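Local coordinates for protein GH26A (Muricauda sp. MAR_2010_75, PDB 6Q75) that is a family 26 glycoside hydrolase that probably cleaves beta-linked polysaccharides such as mannans, the usual substrates of its family, at residues I39-Y53 with P291-I303. Residues are numbered along the deposited sequence; the frame is centred on the assembly and turned at random.
Sequences IHSLDGKILAGQHSY and PKWSWFMVWSNWI
The Phe296 ring lies across Ala48, whose CA sits 3.9 Å from the ring centroid and 26° off its normal, a CH-pi contact over the face, while Ile46 CD1 meets the ring edge at CD2. Chi1 of 63° sets CG of Phe296 between its backbone N and carbonyl carbon, swinging the ring over the neighbouring strand. These residues join strands 46-51 and 293-299, the first and last long strands of a (beta/alpha)8 barrel; their parallel pairing, with segment axes 28° apart, closes the barrel. Backbone bonds hold the seam: Leu47 N reaches Ser294 O (3.0 Å), and His51 N reaches Val298 O. At the C-terminal end of the strands, His51 and Trp299 form an offset stack, with 3.9 Å between the imidazole and six-membered ring centroids. Met297 CE touches His51 CB, and the Trp299 side chain also lies about 3 Å from a bound glycerol and a bound Tris, probably from the crystallisation liquor, which may mark a pocket here. Beyond it, Ser300 OG stands over the centre of the Tyr53 ring. On the Ala48 side of the sheet, Gln50, bent at chi2, gives its NE2 to His51 O (3.0 Å) and weakly to Ser300 O. Outermost, one water bridges Tyr53 OH (2.6 Å) and Trp299 NE1 (3.0 Å), accepting the indole N-H.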
loop_
_atom_site.group_PDB
_atom_site.type_symbol
_atom_site.label_atom_id
_atom_site.label_comp_id
_atom_site.label_asym_id
_atom_site.label_seq_id
_atom_site.Cartn_x
_atom_site.Cartn_y
_atom_site.Cartn_z
ATOM N N ILE A 39 8.990 0.332 -12.890
ATOM C CA ILE A 39 7.616 -0.168 -12.827
ATOM C C ILE A 39 6.881 0.116 -14.134
ATOM O O ILE A 39 6.129 -0.733 -14.644
ATOM C CB ILE A 39 6.897 0.440 -11.604
ATOM C CG1 ILE A 39 7.456 -0.148 -10.304
ATOM C CG2 ILE A 39 5.398 0.203 -11.674
ATOM C CD1 ILE A 39 6.954 0.574 -9.025
ATOM N N HIS A 40 7.109 1.296 -14.723
ATOM C CA HIS A 40 6.501 1.595 -16.018
ATOM C C HIS A 40 6.991 0.674 -17.120
ATOM O O HIS A 40 6.285 0.499 -18.119
ATOM C CB HIS A 40 6.763 3.040 -16.417
ATOM C CG HIS A 40 5.745 3.992 -15.881
ATOM N ND1 HIS A 40 5.821 4.527 -14.611
ATOM C CD2 HIS A 40 4.612 4.489 -16.430
ATOM C CE1 HIS A 40 4.790 5.327 -14.406
ATOM N NE2 HIS A 40 4.040 5.322 -15.495
ATOM N N SER A 41 8.169 0.080 -16.964
ATOM C CA SER A 41 8.748 -0.759 -18.009
ATOM C C SER A 41 8.336 -2.228 -17.909
ATOM O O SER A 41 8.756 -3.025 -18.759
ATOM C CB SER A 41 10.278 -0.683 -17.968
ATOM O OG SER A 41 10.774 -1.605 -17.002
ATOM N N LEU A 42 7.548 -2.617 -16.903
ATOM C CA LEU A 42 7.328 -4.042 -16.658
ATOM C C LEU A 42 6.595 -4.707 -17.813
ATOM O O LEU A 42 6.910 -5.846 -18.165
ATOM C CB LEU A 42 6.566 -4.256 -15.351
ATOM C CG LEU A 42 7.349 -3.924 -14.073
ATOM C CD1 LEU A 42 6.443 -3.850 -12.819
ATOM C CD2 LEU A 42 8.503 -4.908 -13.896
ATOM N N ASP A 43 5.635 -4.005 -18.418
ATOM C CA ASP A 43 4.962 -4.416 -19.656
ATOM C C ASP A 43 4.694 -5.918 -19.695
ATOM O O ASP A 43 5.227 -6.655 -20.524
ATOM C CB ASP A 43 5.778 -3.988 -20.880
ATOM N N GLY A 44 3.858 -6.371 -18.766
ATOM C CA GLY A 44 3.440 -7.760 -18.710
ATOM C C GLY A 44 4.078 -8.556 -17.590
ATOM O O GLY A 44 3.536 -9.595 -17.202
ATOM N N LYS A 45 5.203 -8.101 -17.053
ATOM C CA LYS A 45 5.845 -8.800 -15.953
ATOM C C LYS A 45 5.249 -8.307 -14.640
ATOM O O LYS A 45 4.706 -7.207 -14.573
ATOM C CB LYS A 45 7.352 -8.559 -15.972
ATOM C CG LYS A 45 8.011 -9.068 -17.266
ATOM C CD LYS A 45 9.455 -9.470 -17.047
ATOM C CE LYS A 45 9.969 -10.260 -18.256
ATOM N NZ LYS A 45 10.514 -11.594 -17.847
ATOM N N ILE A 46 5.367 -9.127 -13.589
ATOM C CA ILE A 46 4.772 -8.782 -12.296
ATOM C C ILE A 46 5.761 -9.104 -11.179
ATOM O O ILE A 46 6.374 -10.178 -11.167
ATOM C CB ILE A 46 3.419 -9.501 -12.086
ATOM C CG1 ILE A 46 2.753 -9.059 -10.788
ATOM C CG2 ILE A 46 3.586 -11.031 -12.161
ATOM C CD1 ILE A 46 1.283 -9.448 -10.696
ATOM N N LEU A 47 5.923 -8.164 -10.241
ATOM C CA LEU A 47 6.823 -8.355 -9.107
ATOM C C LEU A 47 6.144 -9.167 -8.012
ATOM O O LEU A 47 5.036 -8.824 -7.577
ATOM C CB LEU A 47 7.256 -6.995 -8.537
ATOM C CG LEU A 47 8.038 -6.125 -9.511
ATOM C CD1 LEU A 47 7.928 -4.696 -9.074
ATOM C CD2 LEU A 47 9.496 -6.573 -9.498
ATOM N N ALA A 48 6.821 -10.222 -7.528
ATOM C CA ALA A 48 6.305 -10.997 -6.390
ATOM C C ALA A 48 6.551 -10.257 -5.080
ATOM O O ALA A 48 7.679 -9.838 -4.804
ATOM C CB ALA A 48 6.970 -12.371 -6.316
ATOM N N GLY A 49 5.518 -10.160 -4.240
ATOM C CA GLY A 49 5.629 -9.393 -3.016
ATOM C C GLY A 49 4.978 -10.107 -1.850
ATOM O O GLY A 49 4.125 -10.986 -2.021
ATOM N N GLN A 50 5.385 -9.698 -0.649
ATOM C CA GLN A 50 4.928 -10.358 0.573
ATOM C C GLN A 50 4.923 -9.351 1.719
ATOM O O GLN A 50 5.918 -8.654 1.923
ATOM C CB GLN A 50 5.830 -11.546 0.913
ATOM C CG GLN A 50 5.462 -12.230 2.234
ATOM C CD GLN A 50 4.168 -13.035 2.147
ATOM O OE1 GLN A 50 3.967 -13.814 1.221
ATOM N NE2 GLN A 50 3.284 -12.855 3.141
ATOM N N HIS A 51 3.833 -9.335 2.478
ATOM C CA HIS A 51 3.635 -8.474 3.639
ATOM C C HIS A 51 3.878 -9.262 4.918
ATOM O O HIS A 51 3.608 -10.465 4.974
ATOM C CB HIS A 51 2.214 -7.925 3.618
ATOM C CG HIS A 51 1.853 -7.100 4.812
ATOM N ND1 HIS A 51 2.097 -5.749 4.851
ATOM C CD2 HIS A 51 1.217 -7.402 5.973
ATOM C CE1 HIS A 51 1.643 -5.248 5.991
ATOM N NE2 HIS A 51 1.116 -6.227 6.698
ATOM N N SER A 52 4.424 -8.584 5.935
ATOM C CA SER A 52 4.581 -9.150 7.274
ATOM C C SER A 52 4.098 -8.134 8.301
ATOM O O SER A 52 4.206 -6.925 8.086
ATOM C CB SER A 52 6.058 -9.531 7.571
ATOM O OG SER A 52 6.594 -10.436 6.612
ATOM N N TYR A 53 3.557 -8.618 9.418
ATOM C CA TYR A 53 3.220 -7.710 10.507
ATOM C C TYR A 53 4.480 -7.077 11.083
ATOM O O TYR A 53 5.549 -7.699 11.129
ATOM C CB TYR A 53 2.482 -8.457 11.614
ATOM C CG TYR A 53 1.289 -9.242 11.125
ATOM C CD1 TYR A 53 0.158 -8.588 10.639
ATOM C CD2 TYR A 53 1.275 -10.638 11.178
ATOM C CE1 TYR A 53 -0.951 -9.314 10.204
ATOM C CE2 TYR A 53 0.175 -11.356 10.773
ATOM C CZ TYR A 53 -0.934 -10.689 10.279
ATOM O OH TYR A 53 -2.038 -11.400 9.833
ATOM N N PRO A 291 -2.532 -8.538 -17.651
ATOM C CA PRO A 291 -1.069 -8.359 -17.622
ATOM C C PRO A 291 -0.636 -7.048 -17.004
ATOM O O PRO A 291 0.546 -6.896 -16.692
ATOM C CB PRO A 291 -0.678 -8.431 -19.106
ATOM C CG PRO A 291 -1.889 -7.938 -19.823
ATOM C CD PRO A 291 -3.092 -8.369 -19.000
ATOM N N LYS A 292 -1.542 -6.101 -16.818
ATOM C CA LYS A 292 -1.125 -4.793 -16.325
ATOM C C LYS A 292 -0.809 -4.780 -14.829
ATOM O O LYS A 292 -0.238 -3.797 -14.344
ATOM C CB LYS A 292 -2.209 -3.765 -16.652
ATOM C CG LYS A 292 -2.235 -3.345 -18.126
ATOM C CD LYS A 292 -3.394 -2.408 -18.398
ATOM C CE LYS A 292 -3.692 -2.293 -19.889
ATOM N NZ LYS A 292 -2.751 -1.412 -20.575
ATOM N N TRP A 293 -1.168 -5.813 -14.066
ATOM C CA TRP A 293 -0.804 -5.807 -12.650
ATOM C C TRP A 293 0.716 -5.766 -12.519
ATOM O O TRP A 293 1.418 -6.614 -13.070
ATOM C CB TRP A 293 -1.367 -7.035 -11.928
ATOM C CG TRP A 293 -2.857 -7.160 -11.907
ATOM C CD1 TRP A 293 -3.596 -8.209 -12.411
ATOM C CD2 TRP A 293 -3.806 -6.270 -11.287
ATOM N NE1 TRP A 293 -4.936 -8.009 -12.156
ATOM C CE2 TRP A 293 -5.089 -6.826 -11.479
ATOM C CE3 TRP A 293 -3.695 -5.040 -10.610
ATOM C CZ2 TRP A 293 -6.253 -6.211 -11.019
ATOM C CZ3 TRP A 293 -4.856 -4.437 -10.148
ATOM C CH2 TRP A 293 -6.117 -5.020 -10.354
ATOM N N SER A 294 1.225 -4.775 -11.775
ATOM C CA SER A 294 2.664 -4.565 -11.689
ATOM C C SER A 294 3.311 -5.312 -10.548
ATOM O O SER A 294 4.503 -5.607 -10.630
ATOM C CB SER A 294 2.983 -3.074 -11.513
ATOM O OG SER A 294 2.315 -2.324 -12.497
ATOM N N TRP A 295 2.577 -5.569 -9.470
ATOM C CA TRP A 295 3.058 -6.423 -8.395
ATOM C C TRP A 295 1.844 -7.015 -7.706
ATOM O O TRP A 295 0.707 -6.594 -7.932
ATOM C CB TRP A 295 3.990 -5.683 -7.393
ATOM C CG TRP A 295 3.326 -4.743 -6.424
ATOM C CD1 TRP A 295 2.684 -5.066 -5.237
ATOM C CD2 TRP A 295 3.282 -3.308 -6.528
ATOM N NE1 TRP A 295 2.236 -3.900 -4.618
ATOM C CE2 TRP A 295 2.582 -2.821 -5.398
ATOM C CE3 TRP A 295 3.754 -2.391 -7.476
ATOM C CZ2 TRP A 295 2.351 -1.443 -5.184
ATOM C CZ3 TRP A 295 3.500 -1.015 -7.273
ATOM C CH2 TRP A 295 2.817 -0.566 -6.126
ATOM N N PHE A 296 2.093 -8.049 -6.910
ATOM C CA PHE A 296 1.117 -8.541 -5.954
ATOM C C PHE A 296 1.806 -8.589 -4.605
ATOM O O PHE A 296 3.028 -8.723 -4.546
ATOM C CB PHE A 296 0.576 -9.934 -6.356
ATOM C CG PHE A 296 1.615 -11.018 -6.376
ATOM C CD1 PHE A 296 2.072 -11.613 -5.196
ATOM C CD2 PHE A 296 2.079 -11.520 -7.585
ATOM C CE1 PHE A 296 3.008 -12.661 -5.227
ATOM C CE2 PHE A 296 3.020 -12.552 -7.622
ATOM C CZ PHE A 296 3.479 -13.131 -6.443
ATOM N N MET A 297 1.024 -8.486 -3.517
ATOM C CA MET A 297 1.590 -8.591 -2.174
ATOM C C MET A 297 0.703 -9.508 -1.344
ATOM O O MET A 297 -0.411 -9.125 -0.981
ATOM C CB MET A 297 1.707 -7.207 -1.503
ATOM C CG MET A 297 2.508 -7.318 -0.221
ATOM S SD MET A 297 2.545 -5.831 0.801
ATOM C CE MET A 297 0.808 -5.667 1.234
ATOM N N VAL A 298 1.184 -10.722 -1.056
ATOM C CA VAL A 298 0.411 -11.653 -0.243
ATOM C C VAL A 298 0.374 -11.192 1.206
ATOM O O VAL A 298 1.369 -10.680 1.747
ATOM C CB VAL A 298 0.988 -13.070 -0.368
ATOM C CG1 VAL A 298 0.225 -14.032 0.521
ATOM C CG2 VAL A 298 0.896 -13.509 -1.791
ATOM N N TRP A 299 -0.785 -11.343 1.837
ATOM C CA TRP A 299 -0.992 -10.844 3.196
ATOM C C TRP A 299 -0.473 -11.858 4.206
ATOM O O TRP A 299 -1.138 -12.849 4.486
ATOM C CB TRP A 299 -2.467 -10.567 3.442
ATOM C CG TRP A 299 -2.663 -9.863 4.768
ATOM C CD1 TRP A 299 -3.050 -10.424 5.947
ATOM C CD2 TRP A 299 -2.392 -8.482 5.046
ATOM N NE1 TRP A 299 -3.095 -9.461 6.936
ATOM C CE2 TRP A 299 -2.685 -8.263 6.407
ATOM C CE3 TRP A 299 -1.966 -7.399 4.263
ATOM C CZ2 TRP A 299 -2.542 -7.001 7.016
ATOM C CZ3 TRP A 299 -1.830 -6.159 4.864
ATOM C CH2 TRP A 299 -2.115 -5.971 6.229
ATOM N N SER A 300 0.694 -11.594 4.790
ATOM C CA SER A 300 1.215 -12.433 5.875
ATOM C C SER A 300 0.998 -13.928 5.696
ATOM O O SER A 300 1.492 -14.501 4.725
ATOM C CB SER A 300 0.628 -11.965 7.197
ATOM O OG SER A 300 1.082 -10.610 7.411
ATOM N N ASN A 301 0.310 -14.590 6.637
ATOM C CA ASN A 301 0.290 -16.053 6.549
ATOM C C ASN A 301 -0.713 -16.573 5.538
ATOM O O ASN A 301 -0.871 -17.798 5.435
ATOM C CB ASN A 301 0.020 -16.718 7.915
ATOM C CG ASN A 301 0.511 -18.184 7.959
ATOM O OD1 ASN A 301 1.591 -18.494 7.459
ATOM N ND2 ASN A 301 -0.293 -19.080 8.544
ATOM N N TRP A 302 -1.380 -15.706 4.769
ATOM C CA TRP A 302 -2.155 -16.215 3.639
ATOM C C TRP A 302 -1.247 -16.908 2.631
ATOM O O TRP A 302 -1.727 -17.716 1.824
ATOM C CB TRP A 302 -2.950 -15.086 2.986
ATOM C CG TRP A 302 -4.312 -14.809 3.589
ATOM C CD1 TRP A 302 -5.517 -14.926 2.962
ATOM C CD2 TRP A 302 -4.607 -14.368 4.933
ATOM N NE1 TRP A 302 -6.541 -14.592 3.816
ATOM C CE2 TRP A 302 -6.010 -14.243 5.034
ATOM C CE3 TRP A 302 -3.823 -14.081 6.053
ATOM C CZ2 TRP A 302 -6.644 -13.834 6.211
ATOM C CZ3 TRP A 302 -4.449 -13.672 7.217
ATOM C CH2 TRP A 302 -5.848 -13.556 7.288
ATOM N N ILE A 303 0.063 -16.659 2.699
ATOM C CA ILE A 303 1.006 -17.369 1.846
ATOM C C ILE A 303 0.915 -18.874 2.087
ATOM O O ILE A 303 1.212 -19.667 1.195
ATOM C CB ILE A 303 2.440 -16.829 2.055
ATOM C CG1 ILE A 303 3.394 -17.339 0.963
ATOM C CG2 ILE A 303 2.972 -17.210 3.432
ATOM C CD1 ILE A 303 3.014 -16.897 -0.481
HETATM O O HOH W 1 2.867 -5.691 -15.822
HETATM O O HOH W 2 -1.422 -14.026 9.021
HETATM O O HOH W 3 -4.322 -10.229 9.571
#